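Local atomic coordinates of Protease/Reverse transcriptase/ribonuclease H (Eastern chimpanzee simian foamy virus, PDB entry 7KSF), a protein that combines an aspartic protease with a reverse transcriptase and a ribonuclease H, activities that serve viral maturation and the copying of the foamy virus RNA genome into DNA. Residues Leu15-Ala20 against Glu77-Pro83; Gln53-Val58 against Ala69-Ala73; Val62-Val67 against Pro87-Gln91. The protein carries 1 engineered substitution. Residue numbers count along the deposited sequence, not the author numbering.

Contact 1 (Leu15-Ala20 against Glu77-Pro83); sequences LLAHWA and EYILLSP. Engineered in segment 15-20: A20 (natural residue Asp).
How a small residue on one parallel strand can be flanked by bulky ones on the next is illustrated by L15-A20 against E77-P83. The backbone is extended along 15-19 and 79-81, with E77 (psi -6°) and P83 (psi -26°) departing from this at the second segment's ends. Strands 15-19 and 79-81 run the same way at 31°, their axes 4.6 Å apart at closest approach. The register sets A17 beside I79, H18 beside L80 and W19 beside L81. Four hydrogen bonds hold it: I79 N to L16 O (2.9 Å), H18 N to I79 O (2.9 Å), L81 N to H18 O (2.8 Å) and A20 N to L81 O (2.8 Å). On the face carrying A17, its methyl CB stands 4.1 Å from I79 CB and 4.0 Å from L81 CD2, so the two larger residues fill the space it concedes. L15 (t, p) extends this surface, CD2 3.6 Å from I79 CG1 and CD1 3.3 Å from E77 O. At the other end P83 enters a notch: its CB lies 3.4 Å from W19 CZ2, its CD 3.2 Å from A20 O. On the face carrying H18 and L80, the H18 ring (m) meets that of Y78 (p) obliquely, centroids 5.4 Å apart; L80 (t, p) brings CD1 to 3.7 Å from CB of the engineered A20, just past the strand. L80 is also backbone hydrogen-bonded to C27 of strand 26-29. The Asp naturally at position 20 opens an Asp-Ser-Gly sequence, consistent with the catalytic-aspartate loop and psi-shaped strand motif of retroviral aspartic proteases.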
# COMPACT_ATOMS: atom_id res chain seq x y z
N LEU A 15 30.25 -17.55 17.71
CA LEU A 15 30.07 -17.30 16.28
C LEU A 15 29.05 -18.29 15.75
O LEU A 15 28.41 -19.03 16.52
CB LEU A 15 31.42 -17.39 15.56
CG LEU A 15 31.56 -16.60 14.25
CD1 LEU A 15 31.21 -15.14 14.47
CD2 LEU A 15 32.96 -16.74 13.69
N LEU A 16 28.87 -18.30 14.44
CA LEU A 16 27.91 -19.18 13.79
C LEU A 16 28.59 -19.94 12.67
O LEU A 16 29.45 -19.40 11.97
CB LEU A 16 26.72 -18.39 13.24
CG LEU A 16 25.91 -17.58 14.24
CD1 LEU A 16 24.76 -16.90 13.52
CD2 LEU A 16 25.39 -18.45 15.38
N ALA A 17 28.20 -21.20 12.50
CA ALA A 17 28.71 -22.05 11.44
C ALA A 17 27.56 -22.44 10.52
O ALA A 17 26.41 -22.57 10.95
CB ALA A 17 29.38 -23.31 12.01
N HIS A 18 27.88 -22.62 9.24
CA HIS A 18 26.88 -22.99 8.24
C HIS A 18 27.34 -24.24 7.51
O HIS A 18 28.42 -24.24 6.90
CB HIS A 18 26.64 -21.84 7.25
CG HIS A 18 25.82 -20.72 7.81
ND1 HIS A 18 26.32 -19.81 8.71
CD2 HIS A 18 24.53 -20.37 7.61
CE1 HIS A 18 25.38 -18.94 9.03
NE2 HIS A 18 24.28 -19.26 8.38
N TRP A 19 26.53 -25.29 7.58
CA TRP A 19 26.82 -26.54 6.89
C TRP A 19 26.89 -26.30 5.38
O TRP A 19 25.91 -25.89 4.76
CB TRP A 19 25.72 -27.55 7.22
CG TRP A 19 26.10 -28.99 7.04
CD1 TRP A 19 26.70 -29.80 7.97
CD2 TRP A 19 25.86 -29.80 5.89
NE1 TRP A 19 26.86 -31.06 7.45
CE2 TRP A 19 26.36 -31.09 6.18
CE3 TRP A 19 25.29 -29.57 4.64
CZ2 TRP A 19 26.30 -32.14 5.26
CZ3 TRP A 19 25.23 -30.61 3.73
CH2 TRP A 19 25.73 -31.87 4.04
N ALA A 20 28.06 -26.54 4.81
CA ALA A 20 28.28 -26.35 3.38
C ALA A 20 28.15 -27.67 2.64
O ALA A 20 28.36 -28.74 3.22
CB ALA A 20 29.65 -25.73 3.11
N GLU A 77 31.92 -13.10 8.07
CA GLU A 77 31.77 -13.17 9.51
C GLU A 77 31.24 -14.51 10.00
O GLU A 77 31.17 -14.73 11.21
CB GLU A 77 30.83 -12.05 10.00
CG GLU A 77 29.35 -12.28 9.70
CD GLU A 77 28.98 -12.03 8.25
OE1 GLU A 77 29.85 -11.57 7.47
OE2 GLU A 77 27.81 -12.29 7.88
N TYR A 78 30.87 -15.41 9.09
CA TYR A 78 30.38 -16.73 9.46
C TYR A 78 31.43 -17.78 9.15
O TYR A 78 32.36 -17.56 8.37
CB TYR A 78 29.07 -17.05 8.73
CG TYR A 78 29.24 -17.26 7.24
CD1 TYR A 78 29.25 -16.18 6.37
CD2 TYR A 78 29.40 -18.53 6.71
CE1 TYR A 78 29.41 -16.37 5.00
CE2 TYR A 78 29.56 -18.73 5.35
CZ TYR A 78 29.57 -17.64 4.50
OH TYR A 78 29.73 -17.83 3.15
N ILE A 79 31.27 -18.95 9.76
CA ILE A 79 32.18 -20.08 9.57
C ILE A 79 31.53 -21.00 8.54
O ILE A 79 30.60 -21.75 8.86
CB ILE A 79 32.47 -20.81 10.88
CG1 ILE A 79 33.17 -19.88 11.87
CG2 ILE A 79 33.33 -22.03 10.62
CD1 ILE A 79 33.47 -20.53 13.21
N LEU A 80 32.02 -20.94 7.31
CA LEU A 80 31.58 -21.88 6.28
C LEU A 80 32.11 -23.26 6.63
O LEU A 80 33.31 -23.52 6.54
CB LEU A 80 32.09 -21.44 4.91
CG LEU A 80 31.57 -22.22 3.70
CD1 LEU A 80 30.07 -22.03 3.54
CD2 LEU A 80 32.30 -21.81 2.44
N LEU A 81 31.21 -24.15 7.05
CA LEU A 81 31.59 -25.42 7.65
C LEU A 81 31.57 -26.53 6.60
O LEU A 81 30.53 -26.81 6.01
CB LEU A 81 30.65 -25.76 8.80
CG LEU A 81 31.01 -26.99 9.64
CD1 LEU A 81 32.46 -26.90 10.11
CD2 LEU A 81 30.07 -27.09 10.82
N SER A 82 32.73 -27.15 6.39
CA SER A 82 32.80 -28.27 5.46
C SER A 82 32.04 -29.46 6.04
O SER A 82 32.13 -29.74 7.24
CB SER A 82 34.25 -28.65 5.19
OG SER A 82 34.34 -29.66 4.20
N PRO A 83 31.27 -30.19 5.22
CA PRO A 83 30.47 -31.30 5.76
C PRO A 83 31.31 -32.45 6.27
O PRO A 83 30.86 -33.20 7.15
CB PRO A 83 29.61 -31.72 4.56
CG PRO A 83 30.46 -31.37 3.38
CD PRO A 83 31.18 -30.10 3.76

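Contact 2 (Gln53-Val58 against Ala69-Ala73); sequences QNVYYV and AEVIA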
# COMPACT_ATOMS: atom_id res chain seq x y z
N GLN A 53 46.53 -19.14 -0.61
CA GLN A 53 46.31 -18.70 0.76
C GLN A 53 46.89 -19.72 1.73
O GLN A 53 47.04 -20.90 1.41
CB GLN A 53 44.81 -18.49 1.04
CG GLN A 53 44.11 -17.53 0.07
CD GLN A 53 42.62 -17.41 0.34
OE1 GLN A 53 42.11 -17.93 1.33
NE2 GLN A 53 41.92 -16.71 -0.55
N ASN A 54 47.23 -19.24 2.93
CA ASN A 54 47.82 -20.11 3.94
C ASN A 54 46.79 -21.09 4.49
O ASN A 54 45.59 -20.82 4.53
CB ASN A 54 48.39 -19.28 5.09
CG ASN A 54 49.62 -18.49 4.68
OD1 ASN A 54 49.89 -18.31 3.49
ND2 ASN A 54 50.37 -18.02 5.66
N VAL A 55 47.29 -22.25 4.92
CA VAL A 55 46.46 -23.33 5.45
C VAL A 55 46.88 -23.60 6.89
O VAL A 55 48.07 -23.65 7.19
CB VAL A 55 46.58 -24.60 4.59
CG1 VAL A 55 45.69 -25.70 5.13
CG2 VAL A 55 46.24 -24.31 3.14
N TYR A 56 45.89 -23.76 7.77
CA TYR A 56 46.16 -23.98 9.19
C TYR A 56 45.45 -25.23 9.70
O TYR A 56 44.93 -26.03 8.91
CB TYR A 56 45.71 -22.76 10.01
CG TYR A 56 46.08 -21.42 9.43
CD1 TYR A 56 45.29 -20.81 8.45
CD2 TYR A 56 47.20 -20.74 9.88
CE1 TYR A 56 45.63 -19.58 7.93
CE2 TYR A 56 47.54 -19.50 9.35
CZ TYR A 56 46.75 -18.93 8.38
OH TYR A 56 47.09 -17.70 7.86
N TYR A 57 45.44 -25.40 11.02
CA TYR A 57 44.72 -26.50 11.66
C TYR A 57 44.39 -26.06 13.08
O TYR A 57 45.27 -26.04 13.94
CB TYR A 57 45.56 -27.78 11.65
CG TYR A 57 44.79 -29.04 11.99
CD1 TYR A 57 44.07 -29.72 11.02
CD2 TYR A 57 44.81 -29.56 13.27
CE1 TYR A 57 43.37 -30.88 11.32
CE2 TYR A 57 44.12 -30.72 13.59
CZ TYR A 57 43.40 -31.37 12.61
OH TYR A 57 42.70 -32.52 12.92
N VAL A 58 43.12 -25.71 13.31
CA VAL A 58 42.69 -25.11 14.57
C VAL A 58 41.57 -25.95 15.16
O VAL A 58 40.96 -26.78 14.49
CB VAL A 58 42.23 -23.65 14.39
CG1 VAL A 58 43.39 -22.77 13.93
CG2 VAL A 58 41.07 -23.56 13.41
N ALA A 69 40.04 -29.35 12.48
CA ALA A 69 39.91 -29.41 11.03
C ALA A 69 40.98 -28.55 10.37
O ALA A 69 41.49 -27.59 10.96
CB ALA A 69 38.52 -28.97 10.58
N GLU A 70 41.31 -28.92 9.14
CA GLU A 70 42.19 -28.13 8.29
C GLU A 70 41.38 -27.02 7.64
O GLU A 70 40.39 -27.29 6.95
CB GLU A 70 42.85 -29.02 7.24
CG GLU A 70 43.54 -28.28 6.12
CD GLU A 70 44.00 -29.21 5.01
OE1 GLU A 70 43.71 -30.42 5.09
OE2 GLU A 70 44.65 -28.73 4.06
N VAL A 71 41.80 -25.77 7.84
CA VAL A 71 40.98 -24.62 7.47
C VAL A 71 41.80 -23.61 6.68
O VAL A 71 43.03 -23.60 6.72
CB VAL A 71 40.37 -23.93 8.71
CG1 VAL A 71 39.39 -24.86 9.41
CG2 VAL A 71 41.47 -23.48 9.66
N ILE A 72 41.08 -22.76 5.94
CA ILE A 72 41.65 -21.58 5.30
C ILE A 72 40.95 -20.36 5.89
O ILE A 72 40.21 -20.47 6.87
CB ILE A 72 41.48 -21.60 3.77
CG1 ILE A 72 40.01 -21.64 3.38
CG2 ILE A 72 42.20 -22.80 3.17
CD1 ILE A 72 39.79 -21.44 1.89
N ALA A 73 41.18 -19.20 5.29
CA ALA A 73 40.59 -17.96 5.76
C ALA A 73 39.26 -17.68 5.06
O ALA A 73 38.89 -18.34 4.09
CB ALA A 73 41.56 -16.80 5.56
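How a strongly twisted strand pair can stay joined with few good bonds is seen by following Q53-V58 past A69-A73. The two run antiparallel at 139°, and Q53 touches only loosely, its OE1 4.2 Å from I72 CD1. N54 turns its amide end away, toward the neighbouring strand 40-43. V55 brings CG1 to 3.4 Å from E70 OE2 and CG2 to 4.3 Å from I72 CG2. At Y56 the backbones join properly: Y56 N donates to V71 O at 3.1 Å and almost linearly, whereas the return bond from V71 N to Y56 O is weak at 3.3 Å. Y57, with chi1 t, lays one ring face over A69 N and places CD1 3.3 Å from A69 O; its CA also makes a CA-H...O contact of 3.5 Å to A69 O. V58 closes the walk with two weak bonds to A69, V58 N to A69 O and A69 N to V58 O, each 3.4 Å, while its CG2 packs 3.8 Å from V71 CG2. These valines also meet I28 of strand 26-29, so one face of the pair turns inward. This is the body of a long, twisted antiparallel beta hairpin, formed by strands 52-62 and 65-74 of the protease.

Contact 3 (Val62-Val67 against Pro87-Gln91); sequences VKGRKV and PWLTQ
A single indole can anchor an irregular segment to a hairpin tip, as W88 does here. The tip is a type I' turn from V62 to R65, closed by V62 N to R65 O (2.6 Å) and R65 N to V62 O (3.1 Å). K63 (58/26) and G64 (101/-17) have positive phi, and at G64 a CB would be jammed against the preceding carbonyl. Opposite lies P87-Q91, neither helix nor strand, with its backbone well back: the CA atoms of V62 and L89 are 9.1 Å apart. Side chains bridge the gap. W88, far more buried by the contact than any other residue, takes chi1 48° (p) and chi2 -79°, which points its six-membered ring at the turn. The ring edge meets V62 O, 3.6 Å from CH2, and V67 CG2, 4.2 Å from CZ2; V62 CG1 lies 4.0 Å from CH2. L89 (t, p) packs alongside, its CD2 4.0 Å from V62 CG1 and its CD1 4.0 Å from K63 NZ; L6 of strand 6-9 touches both L89 and K63. R65 (m, t, p) sets CB 4.3 Å from W88 CZ2 and returns its guanidinium over the indole, CZ 5.3 Å from the centroid of the five-membered ring and 7° off its normal. At that range the cation-pi attraction is weak at most. With the segments sharing neither a hydrogen bond nor a salt bridge, the chemistry implies an association that rests mainly on apolar and van der Waals packing, with shape counting for more than directional bonding.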
# COMPACT_ATOMS: atom_id res chain seq x y z
N VAL A 62 31.62 -26.71 18.35
CA VAL A 62 30.37 -26.67 17.59
C VAL A 62 29.29 -27.22 18.50
O VAL A 62 29.30 -28.41 18.84
CB VAL A 62 30.46 -27.47 16.28
CG1 VAL A 62 29.09 -27.59 15.64
CG2 VAL A 62 31.43 -26.80 15.32
N LYS A 63 28.35 -26.36 18.91
CA LYS A 63 27.31 -26.71 19.87
C LYS A 63 27.89 -27.21 21.19
O LYS A 63 27.25 -27.97 21.92
CB LYS A 63 26.34 -27.75 19.30
CG LYS A 63 25.44 -27.25 18.18
CD LYS A 63 24.46 -28.32 17.75
CE LYS A 63 23.45 -27.77 16.75
NZ LYS A 63 22.42 -28.77 16.37
N GLY A 64 29.11 -26.79 21.51
CA GLY A 64 29.77 -27.20 22.73
C GLY A 64 30.81 -28.29 22.58
O GLY A 64 31.62 -28.48 23.49
N ARG A 65 30.81 -29.02 21.46
CA ARG A 65 31.78 -30.08 21.22
C ARG A 65 32.91 -29.57 20.34
O ARG A 65 32.67 -28.94 19.31
CB ARG A 65 31.11 -31.29 20.56
CG ARG A 65 30.26 -32.13 21.50
CD ARG A 65 30.04 -33.53 20.94
NE ARG A 65 31.30 -34.23 20.72
CZ ARG A 65 31.39 -35.50 20.33
NH1 ARG A 65 30.29 -36.21 20.11
NH2 ARG A 65 32.58 -36.06 20.15
N LYS A 66 34.15 -29.84 20.75
CA LYS A 66 35.31 -29.38 20.01
C LYS A 66 35.43 -30.10 18.68
O LYS A 66 35.03 -31.26 18.53
CB LYS A 66 36.58 -29.59 20.83
CG LYS A 66 36.61 -28.83 22.15
CD LYS A 66 37.93 -29.05 22.87
CE LYS A 66 37.93 -28.37 24.23
NZ LYS A 66 36.88 -28.93 25.12
N VAL A 67 36.00 -29.40 17.70
CA VAL A 67 36.21 -29.93 16.35
C VAL A 67 37.59 -29.50 15.87
O VAL A 67 37.94 -28.32 15.98
CB VAL A 67 35.12 -29.46 15.36
CG1 VAL A 67 35.51 -29.81 13.94
CG2 VAL A 67 33.78 -30.07 15.72
N PRO A 87 31.24 -35.12 10.84
CA PRO A 87 30.45 -36.25 10.35
C PRO A 87 29.24 -36.54 11.23
O PRO A 87 28.23 -37.04 10.75
CB PRO A 87 31.45 -37.41 10.37
CG PRO A 87 32.36 -37.07 11.49
CD PRO A 87 32.48 -35.56 11.51
N TRP A 88 29.35 -36.23 12.53
CA TRP A 88 28.24 -36.50 13.44
C TRP A 88 27.07 -35.56 13.16
O TRP A 88 25.93 -36.01 12.96
CB TRP A 88 28.70 -36.38 14.89
CG TRP A 88 29.49 -35.14 15.17
CD1 TRP A 88 30.81 -34.94 14.89
CD2 TRP A 88 29.02 -33.94 15.79
NE1 TRP A 88 31.19 -33.68 15.29
CE2 TRP A 88 30.11 -33.05 15.85
CE3 TRP A 88 27.78 -33.53 16.31
CZ2 TRP A 88 30.00 -31.77 16.40
CZ3 TRP A 88 27.68 -32.27 16.85
CH2 TRP A 88 28.78 -31.40 16.90
N LEU A 89 27.33 -34.26 13.14
CA LEU A 89 26.27 -33.29 12.91
C LEU A 89 25.77 -33.38 11.47
O LEU A 89 26.56 -33.39 10.53
CB LEU A 89 26.76 -31.88 13.21
CG LEU A 89 25.84 -30.72 12.84
CD1 LEU A 89 24.52 -30.83 13.60
CD2 LEU A 89 26.53 -29.41 13.15
N THR A 90 24.45 -33.45 11.32
CA THR A 90 23.81 -33.53 10.02
C THR A 90 23.17 -32.20 9.66
O THR A 90 22.91 -31.36 10.53
CB THR A 90 22.77 -34.65 10.00
OG1 THR A 90 22.05 -34.62 8.75
CG2 THR A 90 21.78 -34.49 11.14
N GLN A 91 22.92 -32.02 8.37
CA GLN A 91 22.27 -30.81 7.89
C GLN A 91 20.77 -30.88 8.15
O GLN A 91 20.12 -31.90 7.87
CB GLN A 91 22.54 -30.62 6.40
CG GLN A 91 21.73 -29.52 5.73
CD GLN A 91 20.45 -30.05 5.10
OE1 GLN A 91 19.39 -29.43 5.20
NE2 GLN A 91 20.56 -31.19 4.43

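All three contacts belong to the protease part of the polyprotein, whereas the calcium ion sits at G596 and E642 in the RNase H part. Contact 1 includes position 20, where the engineered A20 replaces the presumed catalytic Asp. From the centre of contact 1 to those of contacts 2 and 3 is about 14 Å and about 11 Å; contacts 2 and 3, about 18 Å centre to centre, share the hairpin of strands 52-62 and 65-74, one along its body and the other at its turn. Contacts 1 and 3 touch directly, W19 CE3 lying 3.4 Å from Q91 CB. Together they join the hairpin, strand 14-19 leading to position 20, and the loop after strand 79-81.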